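PDB 3MY9: muconate cycloisomerase, which is a magnesium-binding member of the enolase superfamily, pairing a mandelate racemase/muconate lactonizing enzyme-type N-terminal domain with a TIM-barrel-like C-terminal domain. Local coordinates for residues Gly206-Leu211 against Ala235-Ala240; Phe217-Ile222 against Leu241-Leu246; Arg229-Met234 against Arg263-Ala268. All blocks are in the same frame, centred on the assembly; numbering follows the deposited sequence.

How the contacts relate
All three contacts lie in the enolase C-terminal-like, TIM-barrel part of the chain, and their segments alternate along the sequence: 206-211, 217-222, 229-234, 235-240, 241-246, 263-268. The centres of contacts 1 and 2 are about 11 Å apart, those of 1 and 3 about 10 Å, and those of 2 and 3 about 14 Å. Helix 231-240 is the common element, meeting helix 207-215 in contact 1 and the loop after helix 254-263 in contact 3, while contact 2 joins strands 222-223 and 245-247. Together they tie successive strands and outer helices of the barrel. Contacts 1 and 2 also share a magnesium ion, bound by A238 O of contact 1 and L241 O of contact 2.

Contact 1: residues Gly206-Leu211 against Ala235-Ala240; sequences GAMKIL and AGFAAA. With MG (magnesium ion), chain B.
The short axes of helices 207-211 and 235-240 approach to 11.0 Å and run 39° apart in the same general direction, with M208 and F237 nearest in the backbone. They belong to neighbouring helices on the outside of the TIM-barrel domain, and at that separation the gap is bridged by side chains, chiefly the F237 ring. The L211 methyl CD1 sits over one face, 3.7 Å from the ring centroid and 15° off the normal, a CH-pi contact in which the two side chains cross at about a right angle. M208 approaches differently, sliding past F237 in the opposite direction. The turn at its chi3 (84°) places CE, the atom that meets the ring at the edge, near its plane, 3.7 Å from F237 CD1. The sulfur lies obliquely to the same ring, SD 5.1 Å from the centroid, so this is a Met-aromatic contact as well. A207 closes the far end of the ring obliquely, its CB 3.7 Å from F237 CZ. Beyond F237, M208 CE also rests 3.8 Å from A240 CB, which ties the methionine to the last turn of the second helix. Outside the pair, F198 touches L211 and V226 touches F237, while D242 of a neighbouring subunit packs on M208. Away from this apolar layer, the second helix ends at a metal: A238 O binds the magnesium ion at 2.0 Å, with four waters and L241 O as the other ligands.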
ATOM      1  N   GLY A 206      19.966 -16.723   0.293  1.00 39.27           N
ATOM      2  CA  GLY A 206      21.443 -16.678   0.136  1.00 39.43           C
ATOM      3  C   GLY A 206      21.998 -15.935  -1.072  1.00 38.33           C
ATOM      4  O   GLY A 206      23.212 -15.819  -1.200  1.00 39.14           O
ATOM      5  N   ALA A 207      21.165 -15.372  -1.948  1.00 36.99           N
ATOM      6  CA  ALA A 207      21.722 -14.592  -3.045  1.00 36.06           C
ATOM      7  C   ALA A 207      22.351 -13.279  -2.562  1.00 35.43           C
ATOM      8  O   ALA A 207      23.354 -12.844  -3.136  1.00 33.32           O
ATOM      9  CB  ALA A 207      20.702 -14.317  -4.143  1.00 35.97           C
ATOM     10  N   MET A 208      21.794 -12.643  -1.528  1.00 35.82           N
ATOM     11  CA  MET A 208      22.198 -11.243  -1.253  1.00 36.81           C
ATOM     12  C   MET A 208      23.671 -11.062  -0.866  1.00 36.95           C
ATOM     13  O   MET A 208      24.289 -10.114  -1.346  1.00 36.29           O
ATOM     14  CB  MET A 208      21.304 -10.530  -0.251  1.00 37.10           C
ATOM     15  CG  MET A 208      21.490  -8.971  -0.342  1.00 42.12           C
ATOM     16  SD  MET A 208      20.796  -8.225  -1.826  1.00 30.97           S
ATOM     17  CE  MET A 208      19.179  -8.169  -1.055  1.00 44.39           C
ATOM     18  N   LYS A 209      24.233 -11.987  -0.077  1.00 37.47           N
ATOM     19  CA  LYS A 209      25.660 -11.917   0.259  1.00 38.66           C
ATOM     20  C   LYS A 209      26.520 -12.066  -1.010  1.00 38.14           C
ATOM     21  O   LYS A 209      27.539 -11.414  -1.131  1.00 37.83           O
ATOM     22  CB  LYS A 209      26.089 -12.980   1.275  1.00 40.12           C
ATOM     23  CG  LYS A 209      25.616 -12.786   2.771  1.00 43.15           C
ATOM     24  CD  LYS A 209      26.329 -11.610   3.515  1.00 47.06           C
ATOM     25  CE  LYS A 209      26.034 -11.636   5.040  1.00 49.07           C
ATOM     26  NZ  LYS A 209      26.720 -10.508   5.796  1.00 52.12           N
ATOM     27  N   ILE A 210      26.113 -12.941  -1.929  1.00 37.56           N
ATOM     28  CA  ILE A 210      26.833 -13.128  -3.193  1.00 36.85           C
ATOM     29  C   ILE A 210      26.799 -11.833  -3.991  1.00 34.52           C
ATOM     30  O   ILE A 210      27.832 -11.334  -4.429  1.00 34.22           O
ATOM     31  CB  ILE A 210      26.216 -14.272  -4.054  1.00 38.26           C
ATOM     32  CG1 ILE A 210      26.250 -15.621  -3.308  1.00 39.58           C
ATOM     33  CG2 ILE A 210      26.885 -14.371  -5.404  1.00 35.96           C
ATOM     34  CD1 ILE A 210      27.590 -16.133  -3.034  1.00 42.59           C
ATOM     35  N   LEU A 211      25.601 -11.321  -4.206  1.00 33.79           N
ATOM     36  CA  LEU A 211      25.386 -10.108  -4.999  1.00 33.39           C
ATOM     37  C   LEU A 211      26.049  -8.865  -4.394  1.00 33.85           C
ATOM     38  O   LEU A 211      26.578  -8.029  -5.136  1.00 32.86           O
ATOM     39  CB  LEU A 211      23.894  -9.850  -5.218  1.00 32.90           C
ATOM     40  CG  LEU A 211      23.154 -10.934  -6.037  1.00 33.84           C
ATOM     41  CD1 LEU A 211      21.648 -10.656  -6.042  1.00 30.92           C
ATOM     42  CD2 LEU A 211      23.747 -10.961  -7.486  1.00 32.40           C
ATOM     43  N   ALA A 235      13.102  -7.438  -6.922  1.00 34.53           N
ATOM     44  CA  ALA A 235      12.844  -6.078  -6.395  1.00 35.70           C
ATOM     45  C   ALA A 235      13.656  -5.834  -5.120  1.00 35.92           C
ATOM     46  O   ALA A 235      14.245  -4.772  -4.943  1.00 36.31           O
ATOM     47  CB  ALA A 235      11.298  -5.812  -6.137  1.00 36.11           C
ATOM     48  N   GLY A 236      13.703  -6.840  -4.253  1.00 37.54           N
ATOM     49  CA  GLY A 236      14.575  -6.839  -3.060  1.00 37.12           C
ATOM     50  C   GLY A 236      16.018  -6.557  -3.420  1.00 35.93           C
ATOM     51  O   GLY A 236      16.653  -5.664  -2.845  1.00 36.52           O
ATOM     52  N   PHE A 237      16.548  -7.263  -4.422  1.00 35.78           N
ATOM     53  CA  PHE A 237      17.943  -7.014  -4.837  1.00 33.49           C
ATOM     54  C   PHE A 237      18.126  -5.589  -5.328  1.00 32.49           C
ATOM     55  O   PHE A 237      19.083  -4.907  -4.968  1.00 31.66           O
ATOM     56  CB  PHE A 237      18.439  -8.018  -5.897  1.00 33.83           C
ATOM     57  CG  PHE A 237      18.220  -9.490  -5.546  1.00 35.00           C
ATOM     58  CD1 PHE A 237      18.272  -9.945  -4.221  1.00 35.67           C
ATOM     59  CD2 PHE A 237      17.992 -10.414  -6.556  1.00 34.58           C
ATOM     60  CE1 PHE A 237      18.058 -11.274  -3.919  1.00 38.90           C
ATOM     61  CE2 PHE A 237      17.792 -11.755  -6.261  1.00 37.43           C
ATOM     62  CZ  PHE A 237      17.826 -12.192  -4.955  1.00 37.92           C
ATOM     63  N   ALA A 238      17.240  -5.146  -6.217  1.00 32.71           N
ATOM     64  CA  ALA A 238      17.341  -3.814  -6.774  1.00 32.51           C
ATOM     65  C   ALA A 238      17.287  -2.768  -5.663  1.00 32.68           C
ATOM     66  O   ALA A 238      18.039  -1.798  -5.692  1.00 31.53           O
ATOM     67  CB  ALA A 238      16.223  -3.548  -7.827  1.00 32.18           C
ATOM     68  N   ALA A 239      16.378  -2.951  -4.705  1.00 33.75           N
ATOM     69  CA  ALA A 239      16.261  -1.985  -3.591  1.00 35.58           C
ATOM     70  C   ALA A 239      17.505  -1.929  -2.735  1.00 34.96           C
ATOM     71  O   ALA A 239      17.854  -0.870  -2.288  1.00 36.16           O
ATOM     72  CB  ALA A 239      14.963  -2.235  -2.676  1.00 35.68           C
ATOM     73  N   ALA A 240      18.167  -3.056  -2.489  1.00 35.39           N
ATOM     74  CA  ALA A 240      19.358  -3.063  -1.589  1.00 35.22           C
ATOM     75  C   ALA A 240      20.652  -2.642  -2.298  1.00 35.33           C
ATOM     76  O   ALA A 240      21.616  -2.188  -1.641  1.00 35.83           O
ATOM     77  CB  ALA A 240      19.542  -4.436  -0.981  1.00 34.54           C
TER
HETATM   78 MG    MG B 377      19.217  -0.636  -6.858  1.00 40.42          MG
HETATM   79  O   HOH W   1      19.162   0.894  -5.591  1.00 25.19           O
HETATM   80  O   HOH W   2      17.546  -0.007  -8.038  1.00 22.35           O
HETATM   81  O   HOH W   3      20.382   0.681  -8.170  1.00 21.92           O
HETATM   82  O   HOH W   4      19.628  -2.109  -8.331  1.00 21.50           O

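Contact 2: residues Phe217-Ile222 against Leu241-Leu246; sequences FRPTFI and LDTPIL. With MG (magnesium ion), chain B.
I222 and P244 meet through the backbone: I222 N donates to P244 O over 2.9 Å, nearly in line with the carbonyl bond (C=O...N angle 165°). I222 O then accepts from L246 N, also at 2.9 Å, with the donor tilted 29° from the carbonyl plane. The two bonds bracket I245, which pairs with I222 in a parallel bridge, and two CA-H...O contacts, F221 CA to P244 O and I245 CA to I222 O, accompany them. Side chains fill in around this bridge. F221 and L246 lie side by side, pointing the same way, with L246 CG 4.2 Å from the ring centroid of F221 and over its face. Chi1 of 63° sets F221 CG between its own N and C, and CG is one of the ring atoms near L246 CB. T243 crosses both I222 and P219 at about right angles: its methyl CG2 lies 3.7 Å from I222 CG1 and 3.8 Å from P219 CG. T243 OG1 is hydrogen-bonded to D215 OD1, a second-shell residue that holds the threonine, and a water donates to both T243 OG1 and P219 O, bridging the segments.

Farther out, F221 makes an edge-to-face contact with Y297, and D267 accepts from I245 N. R218 and D242 form salt bridges with D213 and R212 of a neighbouring subunit. L241 O binds the magnesium ion at 2.1 Å, while two of the metal's waters donate to D242 O and T243 O. The parallel pairing of strands 222-223 and 245-247, adjacent in the barrel sheet and joined through helix 231-240, makes a beta-alpha-beta crossover of the TIM-barrel fold.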
ATOM      1  N   PHE A 217      32.483  -4.237  -7.003  1.00 37.13           N
ATOM      2  CA  PHE A 217      33.282  -4.009  -8.196  1.00 37.25           C
ATOM      3  C   PHE A 217      32.567  -3.125  -9.217  1.00 37.61           C
ATOM      4  O   PHE A 217      33.080  -2.886 -10.328  1.00 37.18           O
ATOM      5  CB  PHE A 217      33.639  -5.364  -8.785  1.00 38.62           C
ATOM      6  CG  PHE A 217      34.526  -6.170  -7.876  1.00 38.64           C
ATOM      7  CD1 PHE A 217      35.897  -5.973  -7.887  1.00 42.58           C
ATOM      8  CD2 PHE A 217      33.994  -7.041  -6.961  1.00 39.09           C
ATOM      9  CE1 PHE A 217      36.722  -6.681  -7.017  1.00 43.80           C
ATOM     10  CE2 PHE A 217      34.805  -7.761  -6.094  1.00 42.06           C
ATOM     11  CZ  PHE A 217      36.171  -7.577  -6.123  1.00 43.59           C
ATOM     12  N   ARG A 218      31.361  -2.673  -8.850  1.00 36.35           N
ATOM     13  CA  ARG A 218      30.595  -1.711  -9.651  1.00 37.27           C
ATOM     14  C   ARG A 218      30.335  -2.165 -11.058  1.00 36.69           C
ATOM     15  O   ARG A 218      30.551  -1.420 -11.989  1.00 36.10           O
ATOM     16  CB  ARG A 218      31.292  -0.337  -9.685  1.00 38.39           C
ATOM     17  CG  ARG A 218      31.544   0.203  -8.292  1.00 41.56           C
ATOM     18  CD  ARG A 218      31.988   1.660  -8.297  1.00 43.83           C
ATOM     19  NE  ARG A 218      32.092   2.140  -6.916  1.00 47.64           N
ATOM     20  CZ  ARG A 218      31.917   3.405  -6.524  1.00 47.19           C
ATOM     21  NH1 ARG A 218      31.618   4.361  -7.385  1.00 43.67           N
ATOM     22  NH2 ARG A 218      32.029   3.706  -5.239  1.00 49.98           N
ATOM     23  N   PRO A 219      29.857  -3.391 -11.238  1.00 37.27           N
ATOM     24  CA  PRO A 219      29.554  -3.764 -12.625  1.00 37.02           C
ATOM     25  C   PRO A 219      28.474  -2.841 -13.208  1.00 35.94           C
ATOM     26  O   PRO A 219      27.692  -2.253 -12.468  1.00 35.47           O
ATOM     27  CB  PRO A 219      29.043  -5.184 -12.490  1.00 37.27           C
ATOM     28  CG  PRO A 219      28.580  -5.306 -11.100  1.00 36.11           C
ATOM     29  CD  PRO A 219      29.454  -4.430 -10.289  1.00 37.17           C
ATOM     30  N   THR A 220      28.451  -2.684 -14.524  1.00 36.07           N
ATOM     31  CA  THR A 220      27.428  -1.857 -15.179  1.00 35.41           C
ATOM     32  C   THR A 220      26.050  -2.411 -14.918  1.00 33.11           C
ATOM     33  O   THR A 220      25.135  -1.659 -14.695  1.00 33.49           O
ATOM     34  CB  THR A 220      27.724  -1.723 -16.681  1.00 36.21           C
ATOM     35  OG1 THR A 220      28.961  -1.037 -16.791  1.00 38.70           O
ATOM     36  CG2 THR A 220      26.616  -0.943 -17.451  1.00 33.81           C
ATOM     37  N   PHE A 221      25.896  -3.726 -14.939  1.00 32.36           N
ATOM     38  CA  PHE A 221      24.657  -4.334 -14.459  1.00 31.17           C
ATOM     39  C   PHE A 221      24.894  -5.776 -14.095  1.00 31.59           C
ATOM     40  O   PHE A 221      25.896  -6.366 -14.482  1.00 31.76           O
ATOM     41  CB  PHE A 221      23.477  -4.183 -15.462  1.00 30.69           C
ATOM     42  CG  PHE A 221      23.664  -4.885 -16.830  1.00 31.61           C
ATOM     43  CD1 PHE A 221      23.700  -6.279 -16.939  1.00 30.96           C
ATOM     44  CD2 PHE A 221      23.690  -4.135 -18.010  1.00 31.24           C
ATOM     45  CE1 PHE A 221      23.827  -6.909 -18.187  1.00 35.56           C
ATOM     46  CE2 PHE A 221      23.819  -4.753 -19.268  1.00 34.55           C
ATOM     47  CZ  PHE A 221      23.903  -6.137 -19.368  1.00 34.29           C
ATOM     48  N   ILE A 222      23.957  -6.340 -13.352  1.00 31.19           N
ATOM     49  CA  ILE A 222      23.956  -7.769 -13.023  1.00 32.01           C
ATOM     50  C   ILE A 222      22.692  -8.373 -13.635  1.00 32.19           C
ATOM     51  O   ILE A 222      21.587  -7.887 -13.387  1.00 31.12           O
ATOM     52  CB  ILE A 222      23.956  -7.976 -11.520  1.00 32.50           C
ATOM     53  CG1 ILE A 222      25.264  -7.418 -10.908  1.00 32.46           C
ATOM     54  CG2 ILE A 222      23.776  -9.448 -11.191  1.00 32.87           C
ATOM     55  CD1 ILE A 222      25.242  -7.355  -9.405  1.00 34.72           C
ATOM     56  N   LEU A 241      20.700  -2.801  -3.625  1.00 34.14           N
ATOM     57  CA  LEU A 241      21.961  -2.615  -4.321  1.00 33.65           C
ATOM     58  C   LEU A 241      21.983  -1.418  -5.239  1.00 33.94           C
ATOM     59  O   LEU A 241      21.025  -1.147  -5.989  1.00 33.59           O
ATOM     60  CB  LEU A 241      22.346  -3.887  -5.075  1.00 33.98           C
ATOM     61  CG  LEU A 241      22.480  -5.165  -4.225  1.00 34.74           C
ATOM     62  CD1 LEU A 241      22.381  -6.407  -5.063  1.00 37.18           C
ATOM     63  CD2 LEU A 241      23.766  -5.146  -3.460  1.00 37.27           C
ATOM     64  N   ASP A 242      23.109  -0.708  -5.187  1.00 34.16           N
ATOM     65  CA  ASP A 242      23.410   0.363  -6.108  1.00 34.93           C
ATOM     66  C   ASP A 242      23.524  -0.104  -7.564  1.00 34.06           C
ATOM     67  O   ASP A 242      23.027   0.552  -8.466  1.00 33.87           O
ATOM     68  CB  ASP A 242      24.728   1.045  -5.709  1.00 35.94           C
ATOM     69  CG  ASP A 242      24.646   1.802  -4.368  1.00 40.30           C
ATOM     70  OD1 ASP A 242      23.562   1.875  -3.726  1.00 42.12           O
ATOM     71  OD2 ASP A 242      25.700   2.353  -3.977  1.00 44.29           O
ATOM     72  N   THR A 243      24.228  -1.219  -7.772  1.00 33.55           N
ATOM     73  CA  THR A 243      24.355  -1.822  -9.090  1.00 33.28           C
ATOM     74  C   THR A 243      23.011  -2.129  -9.751  1.00 32.36           C
ATOM     75  O   THR A 243      22.158  -2.743  -9.146  1.00 32.03           O
ATOM     76  CB  THR A 243      25.147  -3.157  -9.054  1.00 33.06           C
ATOM     77  OG1 THR A 243      26.465  -2.904  -8.582  1.00 32.78           O
ATOM     78  CG2 THR A 243      25.207  -3.771 -10.457  1.00 31.74           C
ATOM     79  N   PRO A 244      22.827  -1.698 -11.003  1.00 32.28           N
ATOM     80  CA  PRO A 244      21.578  -2.014 -11.704  1.00 31.24           C
ATOM     81  C   PRO A 244      21.351  -3.535 -11.858  1.00 31.20           C
ATOM     82  O   PRO A 244      22.278  -4.281 -12.160  1.00 30.32           O
ATOM     83  CB  PRO A 244      21.782  -1.355 -13.064  1.00 31.85           C
ATOM     84  CG  PRO A 244      22.618  -0.124 -12.733  1.00 32.59           C
ATOM     85  CD  PRO A 244      23.632  -0.700 -11.739  1.00 33.61           C
ATOM     86  N   ILE A 245      20.129  -3.969 -11.616  1.00 31.04           N
ATOM     87  CA  ILE A 245      19.725  -5.312 -11.871  1.00 32.29           C
ATOM     88  C   ILE A 245      18.992  -5.330 -13.200  1.00 33.28           C
ATOM     89  O   ILE A 245      18.049  -4.579 -13.381  1.00 32.98           O
ATOM     90  CB  ILE A 245      18.796  -5.810 -10.784  1.00 32.56           C
ATOM     91  CG1 ILE A 245      19.498  -5.818  -9.409  1.00 32.66           C
ATOM     92  CG2 ILE A 245      18.281  -7.218 -11.134  1.00 32.38           C
ATOM     93  CD1 ILE A 245      20.590  -6.878  -9.302  1.00 32.60           C
ATOM     94  N   LEU A 246      19.372  -6.235 -14.104  1.00 34.10           N
ATOM     95  CA  LEU A 246      18.725  -6.299 -15.418  1.00 35.08           C
ATOM     96  C   LEU A 246      17.837  -7.520 -15.490  1.00 35.33           C
ATOM     97  O   LEU A 246      18.255  -8.630 -15.148  1.00 36.02           O
ATOM     98  CB  LEU A 246      19.784  -6.280 -16.523  1.00 35.32           C
ATOM     99  CG  LEU A 246      19.755  -6.678 -18.032  1.00 39.93           C
ATOM    100  CD1 LEU A 246      18.843  -7.860 -18.405  1.00 44.05           C
ATOM    101  CD2 LEU A 246      19.584  -5.502 -18.985  1.00 37.76           C
TER
HETATM  102 MG    MG B 377      19.217  -0.636  -6.858  1.00 40.42          MG
HETATM  103  O   HOH W   5      27.599  -0.975 -10.054  1.00 36.11           O
HETATM  104  O   HOH W   3      20.382   0.681  -8.170  1.00 21.92           O
HETATM  105  O   HOH W   4      19.628  -2.109  -8.331  1.00 21.50           O
HETATM  106  O   HOH W   1      19.162   0.894  -5.591  1.00 25.19           O
HETATM  107  O   HOH W   2      17.546  -0.007  -8.038  1.00 22.35           O

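Contact 3: residues Arg229-Met234 against Arg263-Ala268; sequences RHLDAM and RQAADA
D232 and R263 meet obliquely, their carboxylate and guanidinium planes 62° apart, and form a salt bridge centred on one oxygen. D232 OD1 lies at the guanidinium edge, near its plane, 3.3 Å from R263 NE and 3.4 Å from R263 NH1. Both hydrogen bonds are weak; the N-H...O angle is 158° from NE and 149° from NH1. The bend of the arginine chain at chi3 sets NE, the atom nearest D232 OD1. One face of the same guanidinium lies against L231, whose CB is 4.2 Å from R263 NH1. R263 is thus met by an acid at its edge and an aliphatic chain over a face. Its stronger polar partner is elsewhere: NH2 forms salt bridges with E259 of the same chain and with E259 of a neighbouring subunit, so the D232 pairing adds to a network at a subunit interface.

A265 makes the apolar half of the contact. Its CB, directed at helix 231-234, lies 3.7 Å from L231 CD2, the other methyl of L231 lying over the guanidinium. M234 presents its CB to the backbone, 3.5 Å from A265 O, at the closest approach of the two main chains. E259 and V260 also touch L231, and M234 also touches I245 of strand 245-247. The N-terminal turn of helix 231-240, with H230 at the N-cap position, is thereby packed against R263 and A265, on either side of Q264 in the sequence, where a Schellman motif ends helix 254-263, a junction between successive outer helices of the TIM-barrel domain.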
ATOM      1  N   ARG A 229      10.185 -16.284 -11.859  1.00 49.67           N
ATOM      2  CA  ARG A 229       9.118 -16.121 -10.828  1.00 52.47           C
ATOM      3  C   ARG A 229       9.367 -15.030  -9.762  1.00 51.16           C
ATOM      4  O   ARG A 229       8.423 -14.305  -9.372  1.00 51.58           O
ATOM      5  CB  ARG A 229       8.877 -17.416 -10.089  1.00 53.90           C
ATOM      6  CG  ARG A 229       8.880 -18.657 -11.013  1.00 59.70           C
ATOM      7  CD  ARG A 229      10.094 -19.561 -10.770  1.00 63.20           C
ATOM      8  NE  ARG A 229      10.037 -20.104  -9.409  1.00 65.58           N
ATOM      9  CZ  ARG A 229      10.721 -21.157  -8.981  1.00 68.44           C
ATOM     10  NH1 ARG A 229      11.541 -21.827  -9.802  1.00 70.84           N
ATOM     11  NH2 ARG A 229      10.580 -21.547  -7.715  1.00 68.38           N
ATOM     12  N   HIS A 230      10.622 -14.918  -9.326  1.00 48.30           N
ATOM     13  CA  HIS A 230      10.935 -14.288  -8.066  1.00 46.36           C
ATOM     14  C   HIS A 230      11.064 -12.778  -8.159  1.00 45.59           C
ATOM     15  O   HIS A 230      12.115 -12.204  -7.879  1.00 43.97           O
ATOM     16  CB  HIS A 230      12.201 -14.914  -7.476  1.00 45.75           C
ATOM     17  CG  HIS A 230      12.107 -16.384  -7.310  1.00 42.73           C
ATOM     18  ND1 HIS A 230      11.138 -16.982  -6.534  1.00 42.99           N
ATOM     19  CD2 HIS A 230      12.867 -17.387  -7.804  1.00 42.91           C
ATOM     20  CE1 HIS A 230      11.281 -18.297  -6.591  1.00 43.07           C
ATOM     21  NE2 HIS A 230      12.331 -18.566  -7.344  1.00 42.24           N
ATOM     22  N   LEU A 231       9.956 -12.133  -8.506  1.00 46.34           N
ATOM     23  CA  LEU A 231       9.956 -10.715  -8.792  1.00 45.28           C
ATOM     24  C   LEU A 231      10.165  -9.937  -7.522  1.00 44.27           C
ATOM     25  O   LEU A 231      10.891  -8.953  -7.516  1.00 43.73           O
ATOM     26  CB  LEU A 231       8.639 -10.275  -9.479  1.00 46.47           C
ATOM     27  CG  LEU A 231       8.490 -10.316 -11.003  1.00 47.34           C
ATOM     28  CD1 LEU A 231       7.150  -9.705 -11.394  1.00 50.98           C
ATOM     29  CD2 LEU A 231       9.619  -9.597 -11.728  1.00 46.25           C
ATOM     30  N   ASP A 232       9.540 -10.366  -6.429  1.00 45.01           N
ATOM     31  CA  ASP A 232       9.801  -9.734  -5.141  1.00 44.18           C
ATOM     32  C   ASP A 232      11.288  -9.889  -4.794  1.00 41.75           C
ATOM     33  O   ASP A 232      11.915  -8.955  -4.298  1.00 40.78           O
ATOM     34  CB  ASP A 232       8.947 -10.338  -4.011  1.00 46.61           C
ATOM     35  CG  ASP A 232       7.481  -9.878  -4.036  1.00 50.40           C
ATOM     36  OD1 ASP A 232       7.147  -8.824  -4.614  1.00 51.58           O
ATOM     37  OD2 ASP A 232       6.651 -10.594  -3.426  1.00 58.93           O
ATOM     38  N   ALA A 233      11.865 -11.061  -5.038  1.00 39.81           N
ATOM     39  CA  ALA A 233      13.286 -11.217  -4.734  1.00 38.71           C
ATOM     40  C   ALA A 233      14.118 -10.230  -5.604  1.00 36.93           C
ATOM     41  O   ALA A 233      15.009  -9.561  -5.114  1.00 35.96           O
ATOM     42  CB  ALA A 233      13.743 -12.660  -4.944  1.00 38.33           C
ATOM     43  N   MET A 234      13.799 -10.166  -6.892  1.00 36.10           N
ATOM     44  CA  MET A 234      14.465  -9.268  -7.821  1.00 34.63           C
ATOM     45  C   MET A 234      14.308  -7.803  -7.373  1.00 34.34           C
ATOM     46  O   MET A 234      15.308  -7.036  -7.382  1.00 33.24           O
ATOM     47  CB  MET A 234      13.901  -9.484  -9.241  1.00 34.55           C
ATOM     48  CG  MET A 234      14.367 -10.777  -9.920  1.00 33.76           C
ATOM     49  SD  MET A 234      16.064 -10.655 -10.637  1.00 26.09           S
ATOM     50  CE  MET A 234      15.671  -9.710 -12.104  1.00 33.13           C
ATOM     51  N   ARG A 263       6.484  -3.044  -9.703  1.00 40.60           N
ATOM     52  CA  ARG A 263       7.128  -3.635  -8.542  1.00 41.59           C
ATOM     53  C   ARG A 263       8.558  -3.093  -8.375  1.00 39.62           C
ATOM     54  O   ARG A 263       9.215  -3.430  -7.404  1.00 39.22           O
ATOM     55  CB  ARG A 263       7.188  -5.167  -8.665  1.00 42.13           C
ATOM     56  CG  ARG A 263       5.845  -5.846  -8.857  1.00 48.01           C
ATOM     57  CD  ARG A 263       5.151  -6.173  -7.554  1.00 52.64           C
ATOM     58  NE  ARG A 263       5.404  -7.554  -7.137  1.00 56.41           N
ATOM     59  CZ  ARG A 263       4.832  -8.627  -7.672  1.00 58.51           C
ATOM     60  NH1 ARG A 263       5.145  -9.820  -7.210  1.00 60.98           N
ATOM     61  NH2 ARG A 263       3.971  -8.525  -8.683  1.00 60.33           N
ATOM     62  N   GLN A 264       9.037  -2.282  -9.327  1.00 38.08           N
ATOM     63  CA  GLN A 264      10.435  -1.835  -9.340  1.00 37.55           C
ATOM     64  C   GLN A 264      11.389  -3.027  -9.190  1.00 35.96           C
ATOM     65  O   GLN A 264      12.351  -3.012  -8.393  1.00 34.35           O
ATOM     66  CB  GLN A 264      10.693  -0.789  -8.226  1.00 39.25           C
ATOM     67  CG  GLN A 264       9.721   0.465  -8.267  1.00 42.89           C
ATOM     68  CD  GLN A 264       9.975   1.385  -7.092  1.00 48.83           C
ATOM     69  OE1 GLN A 264       9.282   1.322  -6.081  1.00 56.84           O
ATOM     70  NE2 GLN A 264      11.024   2.179  -7.185  1.00 50.85           N
ATOM     71  N   ALA A 265      11.112  -4.058  -9.966  1.00 34.94           N
ATOM     72  CA  ALA A 265      11.822  -5.321  -9.867  1.00 35.06           C
ATOM     73  C   ALA A 265      13.118  -5.360 -10.709  1.00 34.77           C
ATOM     74  O   ALA A 265      13.862  -6.314 -10.631  1.00 35.88           O
ATOM     75  CB  ALA A 265      10.876  -6.445 -10.259  1.00 35.67           C
ATOM     76  N   ALA A 266      13.390  -4.325 -11.512  1.00 33.77           N
ATOM     77  CA  ALA A 266      14.635  -4.272 -12.316  1.00 32.69           C
ATOM     78  C   ALA A 266      14.955  -2.830 -12.706  1.00 31.76           C
ATOM     79  O   ALA A 266      14.084  -2.024 -12.723  1.00 31.66           O
ATOM     80  CB  ALA A 266      14.537  -5.137 -13.583  1.00 31.69           C
ATOM     81  N   ASP A 267      16.212  -2.556 -13.035  1.00 31.61           N
ATOM     82  CA  ASP A 267      16.661  -1.239 -13.435  1.00 32.20           C
ATOM     83  C   ASP A 267      16.867  -1.130 -14.952  1.00 32.66           C
ATOM     84  O   ASP A 267      17.133  -0.033 -15.448  1.00 33.55           O
ATOM     85  CB  ASP A 267      17.981  -0.910 -12.724  1.00 32.12           C
ATOM     86  CG  ASP A 267      17.882  -1.063 -11.224  1.00 32.99           C
ATOM     87  OD1 ASP A 267      17.141  -0.286 -10.609  1.00 31.95           O
ATOM     88  OD2 ASP A 267      18.490  -2.001 -10.666  1.00 30.77           O
ATOM     89  N   ALA A 268      16.783  -2.258 -15.662  1.00 32.50           N
ATOM     90  CA  ALA A 268      17.073  -2.348 -17.121  1.00 33.13           C
ATOM     91  C   ALA A 268      16.485  -3.671 -17.587  1.00 33.32           C
ATOM     92  O   ALA A 268      16.242  -4.556 -16.763  1.00 33.24           O
ATOM     93  CB  ALA A 268      18.596  -2.317 -17.412  1.00 31.95           C
TER